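Local coordinates for protein CbsA (Xanthomonas oryzae pv. oryzae, PDB 5XYH) that probably hydrolyses cellulose as a secreted exoglucanase, releasing cellobiose from chain ends during bacterial attack on the rice cell wall, at residues M206-V217 against V277-W287. Residues are numbered along the deposited sequence; the frame is centred on the assembly and turned at random.
Sequences MTPAISLYTRVV and VLYNAFVGAGW
Ile210 lays its CD1 methyl over the centre of the Phe282 ring, a CH-pi contact with the carbon 3.7 Å from the ring centroid. Its two branches divide the work. CG1 lies beside the backbone N (chi1 -60°), and from it CD1 reaches the aromatic face while also touching the CB of Ala281; CG2 of Ile210, anti to that N, meets CB of Ala285 at 3.5 Å. The same ring is approached at its edge by CB of Tyr213, 3.8 Å from CE1 of Phe282. Beyond that point the Tyr213 phenol turns off to hydrogen-bond the backbone O of Asp193.

Two helices that flank the central, largely parallel sheet of the family 6 distorted beta/alpha barrel meet here, 206-217 and 277-284, their axes 10.1 Å apart and inclined at 63°. Phe230, from the sheet strand 229-232, stacks on Phe282 and also meets Trp287, which joins 277-287 to the sheet.

Past the end of the second helix, Gly286 closes a Schellman motif with positive phi, and the chain then presents Trp287. Its indole edge faces the first helix: Trp287 NE1 donates to Thr214 OG1 over 2.9 Å, almost straight at 172° and with the oxygen close to the ring plane. That Thr214 hydroxyl, OG1, in turn donates to Ile210 O, 2.8 Å away, from above the carbonyl plane, and Thr214 N uses the same oxygen. Being both acceptor and donor fixes the rotation of the threonine side chain. Farther along the indole rim, CH2 abuts CG2 of Val217, while Phe282 CD1 sits over one face of the ring. At the other end of the contact, the bent Met206 chain brings its CE methyl to 3.6 Å from Val277 CG1 and also against Ala281 CB.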
loop_
_atom_site.group_PDB
_atom_site.type_symbol
_atom_site.label_atom_id
_atom_site.label_comp_id
_atom_site.label_asym_id
_atom_site.label_seq_id
_atom_site.Cartn_x
_atom_site.Cartn_y
_atom_site.Cartn_z
ATOM N N MET A 206 6.481 13.159 -14.698
ATOM C CA MET A 206 5.078 12.844 -14.954
ATOM C C MET A 206 4.907 12.130 -16.297
ATOM O O MET A 206 4.281 11.067 -16.372
ATOM C CB MET A 206 4.243 14.124 -14.884
ATOM C CG MET A 206 2.762 13.951 -15.242
ATOM S SD MET A 206 1.853 12.974 -14.015
ATOM C CE MET A 206 0.940 14.263 -13.163
ATOM N N THR A 207 5.477 12.688 -17.370
ATOM C CA THR A 207 5.329 12.059 -18.685
ATOM C C THR A 207 5.838 10.625 -18.727
ATOM O O THR A 207 5.077 9.742 -19.169
ATOM C CB THR A 207 6.003 12.924 -19.755
ATOM O OG1 THR A 207 5.205 14.100 -19.970
ATOM C CG2 THR A 207 6.156 12.146 -21.063
ATOM N N PRO A 208 7.066 10.303 -18.293
ATOM C CA PRO A 208 7.458 8.882 -18.299
ATOM C C PRO A 208 6.613 8.032 -17.364
ATOM O O PRO A 208 6.367 6.861 -17.678
ATOM C CB PRO A 208 8.939 8.908 -17.884
ATOM C CG PRO A 208 9.131 10.219 -17.184
ATOM C CD PRO A 208 8.165 11.175 -17.836
ATOM N N ALA A 209 6.140 8.578 -16.241
ATOM C CA ALA A 209 5.303 7.793 -15.337
ATOM C C ALA A 209 3.991 7.420 -16.008
ATOM O O ALA A 209 3.642 6.241 -16.123
ATOM C CB ALA A 209 5.036 8.568 -14.048
ATOM N N ILE A 210 3.251 8.429 -16.468
ATOM C CA ILE A 210 1.997 8.176 -17.168
ATOM C C ILE A 210 2.234 7.290 -18.384
ATOM O O ILE A 210 1.532 6.298 -18.585
ATOM C CB ILE A 210 1.322 9.502 -17.551
ATOM C CG1 ILE A 210 1.005 10.338 -16.305
ATOM C CG2 ILE A 210 0.091 9.248 -18.400
ATOM C CD1 ILE A 210 0.207 9.620 -15.236
ATOM N N SER A 211 3.239 7.613 -19.206
ATOM C CA SER A 211 3.455 6.807 -20.405
ATOM C C SER A 211 3.892 5.384 -20.067
ATOM O O SER A 211 3.559 4.448 -20.805
ATOM C CB SER A 211 4.476 7.470 -21.327
ATOM O OG SER A 211 5.789 7.048 -21.016
ATOM N N LEU A 212 4.610 5.196 -18.953
ATOM C CA LEU A 212 4.976 3.852 -18.519
ATOM C C LEU A 212 3.745 3.027 -18.181
ATOM O O LEU A 212 3.557 1.931 -18.712
ATOM C CB LEU A 212 5.913 3.909 -17.310
ATOM C CG LEU A 212 6.224 2.575 -16.626
ATOM C CD1 LEU A 212 6.909 1.627 -17.579
ATOM C CD2 LEU A 212 7.081 2.813 -15.377
ATOM N N TYR A 213 2.899 3.527 -17.281
ATOM C CA TYR A 213 1.693 2.782 -16.940
ATOM C C TYR A 213 0.815 2.584 -18.166
ATOM O O TYR A 213 0.240 1.510 -18.362
ATOM C CB TYR A 213 0.921 3.496 -15.825
ATOM C CG TYR A 213 1.519 3.235 -14.454
ATOM C CD1 TYR A 213 2.638 3.937 -14.014
ATOM C CD2 TYR A 213 0.981 2.277 -13.622
ATOM C CE1 TYR A 213 3.193 3.688 -12.755
ATOM C CE2 TYR A 213 1.522 2.020 -12.372
ATOM C CZ TYR A 213 2.619 2.712 -11.940
ATOM O OH TYR A 213 3.129 2.423 -10.688
ATOM N N THR A 214 0.718 3.598 -19.018
ATOM C CA THR A 214 -0.121 3.452 -20.206
ATOM C C THR A 214 0.440 2.380 -21.132
ATOM O O THR A 214 -0.286 1.485 -21.582
ATOM C CB THR A 214 -0.248 4.796 -20.928
ATOM O OG1 THR A 214 -0.850 5.743 -20.040
ATOM C CG2 THR A 214 -1.128 4.650 -22.160
ATOM N N ARG A 215 1.749 2.434 -21.392
ATOM C CA ARG A 215 2.380 1.462 -22.282
ATOM C C ARG A 215 2.238 0.038 -21.758
ATOM O O ARG A 215 1.973 -0.893 -22.534
ATOM C CB ARG A 215 3.850 1.826 -22.462
ATOM C CG ARG A 215 4.652 0.839 -23.255
ATOM C CD ARG A 215 6.056 1.384 -23.492
ATOM N NE ARG A 215 6.872 1.436 -22.276
ATOM C CZ ARG A 215 7.208 2.554 -21.640
ATOM N NH1 ARG A 215 6.791 3.727 -22.094
ATOM N NH2 ARG A 215 7.973 2.496 -20.555
ATOM N N VAL A 216 2.393 -0.160 -20.445
ATOM C CA VAL A 216 2.336 -1.518 -19.905
ATOM C C VAL A 216 0.930 -2.087 -20.022
ATOM O O VAL A 216 0.739 -3.210 -20.503
ATOM C CB VAL A 216 2.824 -1.546 -18.446
ATOM C CG1 VAL A 216 2.506 -2.914 -17.812
ATOM C CG2 VAL A 216 4.311 -1.261 -18.385
ATOM N N VAL A 217 -0.080 -1.338 -19.559
ATOM C CA VAL A 217 -1.431 -1.888 -19.578
ATOM C C VAL A 217 -1.971 -1.946 -21.006
ATOM O O VAL A 217 -2.703 -2.878 -21.362
ATOM C CB VAL A 217 -2.358 -1.081 -18.653
ATOM C CG1 VAL A 217 -3.714 -1.767 -18.549
ATOM C CG2 VAL A 217 -1.732 -0.922 -17.276
ATOM N N VAL A 277 -4.418 14.461 -9.094
ATOM C CA VAL A 277 -3.396 14.806 -10.074
ATOM C C VAL A 277 -3.177 13.651 -11.047
ATOM O O VAL A 277 -3.110 13.849 -12.269
ATOM C CB VAL A 277 -2.103 15.208 -9.339
ATOM C CG1 VAL A 277 -0.896 15.038 -10.218
ATOM C CG2 VAL A 277 -2.224 16.647 -8.834
ATOM N N LEU A 278 -3.090 12.424 -10.525
ATOM C CA LEU A 278 -2.883 11.268 -11.390
ATOM C C LEU A 278 -4.096 11.017 -12.276
ATOM O O LEU A 278 -3.949 10.775 -13.477
ATOM C CB LEU A 278 -2.571 10.033 -10.545
ATOM C CG LEU A 278 -1.162 10.032 -9.937
ATOM C CD1 LEU A 278 -0.946 8.797 -9.080
ATOM C CD2 LEU A 278 -0.117 10.103 -11.039
ATOM N N TYR A 279 -5.297 11.066 -11.693
ATOM C CA TYR A 279 -6.523 10.861 -12.455
ATOM C C TYR A 279 -6.574 11.771 -13.679
ATOM O O TYR A 279 -6.827 11.314 -14.800
ATOM C CB TYR A 279 -7.740 11.094 -11.559
ATOM C CG TYR A 279 -9.033 11.051 -12.341
ATOM C CD1 TYR A 279 -9.690 9.840 -12.570
ATOM C CD2 TYR A 279 -9.579 12.212 -12.887
ATOM C CE1 TYR A 279 -10.870 9.787 -13.308
ATOM C CE2 TYR A 279 -10.756 12.169 -13.636
ATOM C CZ TYR A 279 -11.398 10.950 -13.835
ATOM O OH TYR A 279 -12.559 10.896 -14.566
ATOM N N ASN A 280 -6.324 13.070 -13.484
ATOM C CA ASN A 280 -6.386 14.016 -14.593
ATOM C C ASN A 280 -5.323 13.723 -15.636
ATOM O O ASN A 280 -5.574 13.832 -16.842
ATOM C CB ASN A 280 -6.247 15.446 -14.070
ATOM C CG ASN A 280 -7.461 15.884 -13.308
ATOM O OD1 ASN A 280 -8.575 15.484 -13.632
ATOM N ND2 ASN A 280 -7.261 16.686 -12.278
ATOM N N ALA A 281 -4.133 13.338 -15.196
ATOM C CA ALA A 281 -3.079 13.015 -16.143
ATOM C C ALA A 281 -3.417 11.763 -16.948
ATOM O O ALA A 281 -3.114 11.690 -18.148
ATOM C CB ALA A 281 -1.755 12.840 -15.406
ATOM N N PHE A 282 -4.027 10.757 -16.308
ATOM C CA PHE A 282 -4.349 9.532 -17.045
ATOM C C PHE A 282 -5.478 9.779 -18.036
ATOM O O PHE A 282 -5.413 9.335 -19.189
ATOM C CB PHE A 282 -4.700 8.394 -16.084
ATOM C CG PHE A 282 -3.501 7.673 -15.547
ATOM C CD1 PHE A 282 -2.640 6.997 -16.405
ATOM C CD2 PHE A 282 -3.216 7.678 -14.198
ATOM C CE1 PHE A 282 -1.523 6.341 -15.919
ATOM C CE2 PHE A 282 -2.118 7.021 -13.706
ATOM C CZ PHE A 282 -1.263 6.356 -14.561
ATOM N N VAL A 283 -6.507 10.503 -17.617
ATOM C CA VAL A 283 -7.545 10.885 -18.563
ATOM C C VAL A 283 -6.935 11.688 -19.710
ATOM O O VAL A 283 -7.307 11.514 -20.880
ATOM C CB VAL A 283 -8.662 11.640 -17.826
ATOM C CG1 VAL A 283 -9.639 12.252 -18.813
ATOM C CG2 VAL A 283 -9.395 10.675 -16.883
ATOM N N GLY A 284 -5.950 12.536 -19.404
ATOM C CA GLY A 284 -5.249 13.259 -20.452
ATOM C C GLY A 284 -4.500 12.350 -21.400
ATOM O O GLY A 284 -4.351 12.664 -22.585
ATOM N N ALA A 285 -4.010 11.218 -20.898
ATOM C CA ALA A 285 -3.337 10.241 -21.738
ATOM C C ALA A 285 -4.308 9.320 -22.469
ATOM O O ALA A 285 -3.853 8.410 -23.170
ATOM C CB ALA A 285 -2.369 9.400 -20.899
ATOM N N GLY A 286 -5.613 9.519 -22.321
ATOM C CA GLY A 286 -6.590 8.734 -23.051
ATOM C C GLY A 286 -7.210 7.575 -22.296
ATOM O O GLY A 286 -7.869 6.741 -22.922
ATOM N N TRP A 287 -7.020 7.495 -20.979
ATOM C CA TRP A 287 -7.691 6.481 -20.173
ATOM C C TRP A 287 -9.174 6.822 -20.035
ATOM O O TRP A 287 -9.548 7.994 -20.079
ATOM C CB TRP A 287 -7.060 6.393 -18.775
ATOM C CG TRP A 287 -5.700 5.725 -18.730
ATOM C CD1 TRP A 287 -4.522 6.224 -19.212
ATOM C CD2 TRP A 287 -5.395 4.442 -18.184
ATOM N NE1 TRP A 287 -3.503 5.325 -19.010
ATOM C CE2 TRP A 287 -4.007 4.229 -18.361
ATOM C CE3 TRP A 287 -6.154 3.453 -17.549
ATOM C CZ2 TRP A 287 -3.365 3.067 -17.927
ATOM C CZ3 TRP A 287 -5.510 2.296 -17.118
ATOM C CH2 TRP A 287 -4.131 2.115 -17.315
#